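Local coordinates for putative CRISPR-associated endoribonuclease-like protein Cas6 (Pyrococcus furiosus, PDB 3UFC), which probably binds CRISPR RNA as a paralogue of the Cas6 endoribonucleases of adaptive antiviral defence, at residues K118-F128 and K215-F226. Sequence-based numbering, arbitrary orientation.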
# COMPACT_ATOMS: atom_id res chain seq x y z
N LYS A 118 -3.11 1.15 16.66
CA LYS A 118 -3.23 2.51 17.14
C LYS A 118 -2.70 3.46 16.07
O LYS A 118 -1.59 3.28 15.57
CB LYS A 118 -2.45 2.72 18.44
CG LYS A 118 -0.94 2.55 18.31
CD LYS A 118 -0.20 3.28 19.43
CE LYS A 118 -0.45 4.78 19.37
NZ LYS A 118 0.36 5.54 20.36
N SER A 119 -3.51 4.44 15.71
CA SER A 119 -3.10 5.42 14.71
C SER A 119 -2.26 6.46 15.43
O SER A 119 -2.78 7.23 16.24
CB SER A 119 -4.34 6.06 14.07
OG SER A 119 -5.22 6.54 15.07
N LYS A 120 -0.97 6.48 15.15
CA LYS A 120 -0.06 7.42 15.79
C LYS A 120 -0.28 8.86 15.35
O LYS A 120 -0.80 9.12 14.27
CB LYS A 120 1.39 7.00 15.52
CG LYS A 120 1.69 5.58 16.01
CD LYS A 120 3.14 5.20 15.81
CE LYS A 120 3.40 3.80 16.35
NZ LYS A 120 4.80 3.36 16.12
N GLU A 121 0.11 9.80 16.22
CA GLU A 121 -0.04 11.21 15.92
C GLU A 121 0.87 11.64 14.78
O GLU A 121 2.05 11.29 14.75
CB GLU A 121 0.27 12.06 17.16
CG GLU A 121 0.44 13.54 16.87
CD GLU A 121 0.57 14.40 18.12
OE1 GLU A 121 1.34 14.03 19.03
OE2 GLU A 121 -0.10 15.45 18.19
N ILE A 122 0.31 12.39 13.85
CA ILE A 122 1.07 12.88 12.70
C ILE A 122 1.45 14.34 12.94
O ILE A 122 0.59 15.17 13.25
CB ILE A 122 0.24 12.78 11.42
CG1 ILE A 122 -0.27 11.35 11.24
CG2 ILE A 122 1.08 13.20 10.22
CD1 ILE A 122 0.83 10.32 11.13
N LYS A 123 2.72 14.66 12.80
CA LYS A 123 3.18 16.02 13.01
C LYS A 123 3.71 16.62 11.71
O LYS A 123 3.56 16.03 10.64
CB LYS A 123 4.26 16.03 14.09
CG LYS A 123 3.71 15.58 15.45
CD LYS A 123 4.59 14.54 16.12
CE LYS A 123 5.91 15.13 16.58
NZ LYS A 123 6.80 14.09 17.19
N ASN A 124 4.31 17.81 11.79
CA ASN A 124 4.85 18.45 10.60
C ASN A 124 6.13 17.76 10.17
O ASN A 124 6.56 17.88 9.02
CB ASN A 124 5.10 19.93 10.85
CG ASN A 124 3.82 20.70 11.05
OD1 ASN A 124 3.54 21.19 12.14
ND2 ASN A 124 3.02 20.78 9.99
N VAL A 125 6.74 17.04 11.10
CA VAL A 125 7.95 16.29 10.82
C VAL A 125 7.71 14.85 11.28
O VAL A 125 7.32 14.61 12.43
CB VAL A 125 9.18 16.87 11.54
CG1 VAL A 125 10.42 16.06 11.17
CG2 VAL A 125 9.37 18.34 11.16
N ASN A 126 7.93 13.90 10.37
CA ASN A 126 7.72 12.49 10.68
C ASN A 126 8.75 11.63 9.97
O ASN A 126 9.27 12.00 8.92
CB ASN A 126 6.34 12.02 10.20
CG ASN A 126 5.21 12.93 10.63
OD1 ASN A 126 4.78 12.90 11.78
ND2 ASN A 126 4.73 13.76 9.70
N ILE A 127 9.06 10.48 10.55
CA ILE A 127 9.96 9.55 9.91
C ILE A 127 9.02 8.41 9.49
O ILE A 127 8.36 7.81 10.34
CB ILE A 127 11.03 8.99 10.85
CG1 ILE A 127 11.97 10.12 11.30
CG2 ILE A 127 11.85 7.93 10.13
CD1 ILE A 127 13.06 9.63 12.23
N PHE A 128 8.95 8.15 8.19
CA PHE A 128 8.08 7.10 7.66
C PHE A 128 8.89 5.93 7.12
O PHE A 128 9.99 6.12 6.59
CB PHE A 128 7.19 7.65 6.53
CG PHE A 128 6.13 8.62 6.98
CD1 PHE A 128 6.13 9.93 6.52
CD2 PHE A 128 5.10 8.21 7.83
CE1 PHE A 128 5.12 10.83 6.89
CE2 PHE A 128 4.08 9.09 8.21
CZ PHE A 128 4.09 10.40 7.74
N LYS A 215 0.88 18.95 7.46
CA LYS A 215 0.36 17.90 8.33
C LYS A 215 -0.81 17.19 7.64
O LYS A 215 -0.97 15.98 7.79
CB LYS A 215 -0.07 18.51 9.67
CG LYS A 215 -0.62 17.51 10.67
CD LYS A 215 -0.38 17.98 12.10
CE LYS A 215 -0.96 19.36 12.37
NZ LYS A 215 -0.64 19.83 13.75
N GLU A 216 -1.62 17.95 6.89
CA GLU A 216 -2.76 17.38 6.16
C GLU A 216 -2.29 16.32 5.17
O GLU A 216 -2.88 15.25 5.06
CB GLU A 216 -3.51 18.48 5.40
CG GLU A 216 -4.17 19.54 6.26
CD GLU A 216 -4.46 20.82 5.48
OE1 GLU A 216 -5.59 20.98 4.96
OE2 GLU A 216 -3.55 21.67 5.39
N ILE A 217 -1.22 16.62 4.44
CA ILE A 217 -0.71 15.68 3.45
C ILE A 217 -0.03 14.49 4.12
O ILE A 217 -0.12 13.36 3.63
CB ILE A 217 0.25 16.37 2.45
CG1 ILE A 217 -0.54 17.34 1.57
CG2 ILE A 217 0.94 15.33 1.57
CD1 ILE A 217 0.29 18.14 0.60
N ALA A 218 0.67 14.73 5.22
CA ALA A 218 1.34 13.65 5.94
C ALA A 218 0.30 12.66 6.47
O ALA A 218 0.47 11.45 6.39
CB ALA A 218 2.16 14.22 7.10
N LYS A 219 -0.79 13.20 7.00
CA LYS A 219 -1.87 12.38 7.53
C LYS A 219 -2.54 11.59 6.41
O LYS A 219 -2.87 10.42 6.57
CB LYS A 219 -2.89 13.27 8.24
CG LYS A 219 -4.00 12.51 8.95
CD LYS A 219 -4.83 13.45 9.83
CE LYS A 219 -5.89 12.69 10.61
NZ LYS A 219 -6.91 12.04 9.74
N PHE A 220 -2.74 12.25 5.27
CA PHE A 220 -3.36 11.60 4.12
C PHE A 220 -2.49 10.44 3.63
O PHE A 220 -3.00 9.36 3.32
CB PHE A 220 -3.55 12.60 2.98
CG PHE A 220 -4.30 12.04 1.80
CD1 PHE A 220 -5.69 12.05 1.78
CD2 PHE A 220 -3.61 11.50 0.72
CE1 PHE A 220 -6.39 11.53 0.69
CE2 PHE A 220 -4.31 10.97 -0.38
CZ PHE A 220 -5.70 10.98 -0.39
N GLY A 221 -1.18 10.67 3.54
CA GLY A 221 -0.27 9.63 3.09
C GLY A 221 -0.17 8.48 4.08
O GLY A 221 -0.02 7.32 3.71
N TYR A 222 -0.25 8.82 5.36
CA TYR A 222 -0.18 7.82 6.42
C TYR A 222 -1.42 6.93 6.37
O TYR A 222 -1.32 5.72 6.50
CB TYR A 222 -0.10 8.51 7.79
CG TYR A 222 -0.05 7.54 8.96
CD1 TYR A 222 1.04 6.69 9.14
CD2 TYR A 222 -1.08 7.50 9.89
CE1 TYR A 222 1.11 5.82 10.23
CE2 TYR A 222 -1.02 6.63 10.99
CZ TYR A 222 0.07 5.80 11.15
OH TYR A 222 0.14 4.98 12.25
N GLU A 223 -2.59 7.54 6.16
CA GLU A 223 -3.83 6.78 6.13
C GLU A 223 -4.16 6.13 4.79
O GLU A 223 -4.72 5.03 4.77
CB GLU A 223 -5.00 7.68 6.55
CG GLU A 223 -4.76 8.40 7.88
CD GLU A 223 -5.91 9.33 8.27
OE1 GLU A 223 -6.56 9.91 7.38
OE2 GLU A 223 -6.14 9.50 9.48
N ASN A 224 -3.83 6.79 3.68
CA ASN A 224 -4.14 6.26 2.35
C ASN A 224 -2.94 5.88 1.49
O ASN A 224 -3.10 5.52 0.33
CB ASN A 224 -5.01 7.24 1.56
CG ASN A 224 -6.33 7.50 2.24
OD1 ASN A 224 -7.02 6.58 2.67
ND2 ASN A 224 -6.71 8.78 2.33
N GLY A 225 -1.74 5.95 2.07
CA GLY A 225 -0.54 5.61 1.34
C GLY A 225 0.07 6.80 0.59
O GLY A 225 -0.65 7.75 0.24
N PHE A 226 1.38 6.77 0.37
CA PHE A 226 2.08 7.83 -0.35
C PHE A 226 2.25 7.38 -1.79
O PHE A 226 2.49 6.20 -2.04
CB PHE A 226 3.47 8.07 0.24
CG PHE A 226 3.47 9.03 1.39
CD1 PHE A 226 3.50 10.40 1.17
CD2 PHE A 226 3.42 8.55 2.70
CE1 PHE A 226 3.46 11.30 2.24
CE2 PHE A 226 3.39 9.45 3.78
CZ PHE A 226 3.41 10.82 3.54
O HOH W 1 -0.42 17.06 15.27
O HOH W 2 1.53 21.37 13.83
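Ile-122 is the main bump of this contact: its CG2 settles on Ala-218 of helix 215-224 and its CD1 lies against the Tyr-222 ring. CG2 presses on Ala-218 CB at 3.5 Å, tighter than a usual carbon contact, and sits over this small side chain close to Lys-219 N. CG1 lies beside the backbone N (chi1 -54°) and carries CD1 over one face of the Tyr-222 ring, 3.9 Å from its centroid and 25° off the normal, a CH-pi contact. At the far end of that ring, Lys-120 N gives Tyr-222 OH a weak hydrogen bond of 3.4 Å. Phe-128 fills the next hollow, between Ala-218, Tyr-222 and Phe-226; Phe-226 CE2 lies over one face near its rim, Asn-126 CB over the rim of the opposite face, and the two ring planes are inclined at 55°. The Asn-126 amide braces the loop, its OD1 accepting Lys-123 N at 2.9 Å in the carbonyl plane and its ND2 reaching Lys-123 O from above the carbonyl plane. Beyond Ile-122, one water joins Ile-122 O to Lys-215 NZ, and Asn-124 ND2 bonds Gly-213 O. Ile-239 of strand 237-239 touches Ile-122, Phe-128 and Tyr-222, so the helix packs on the sheet, consistent with the C-terminal ferredoxin-like domain of Cas6 proteins.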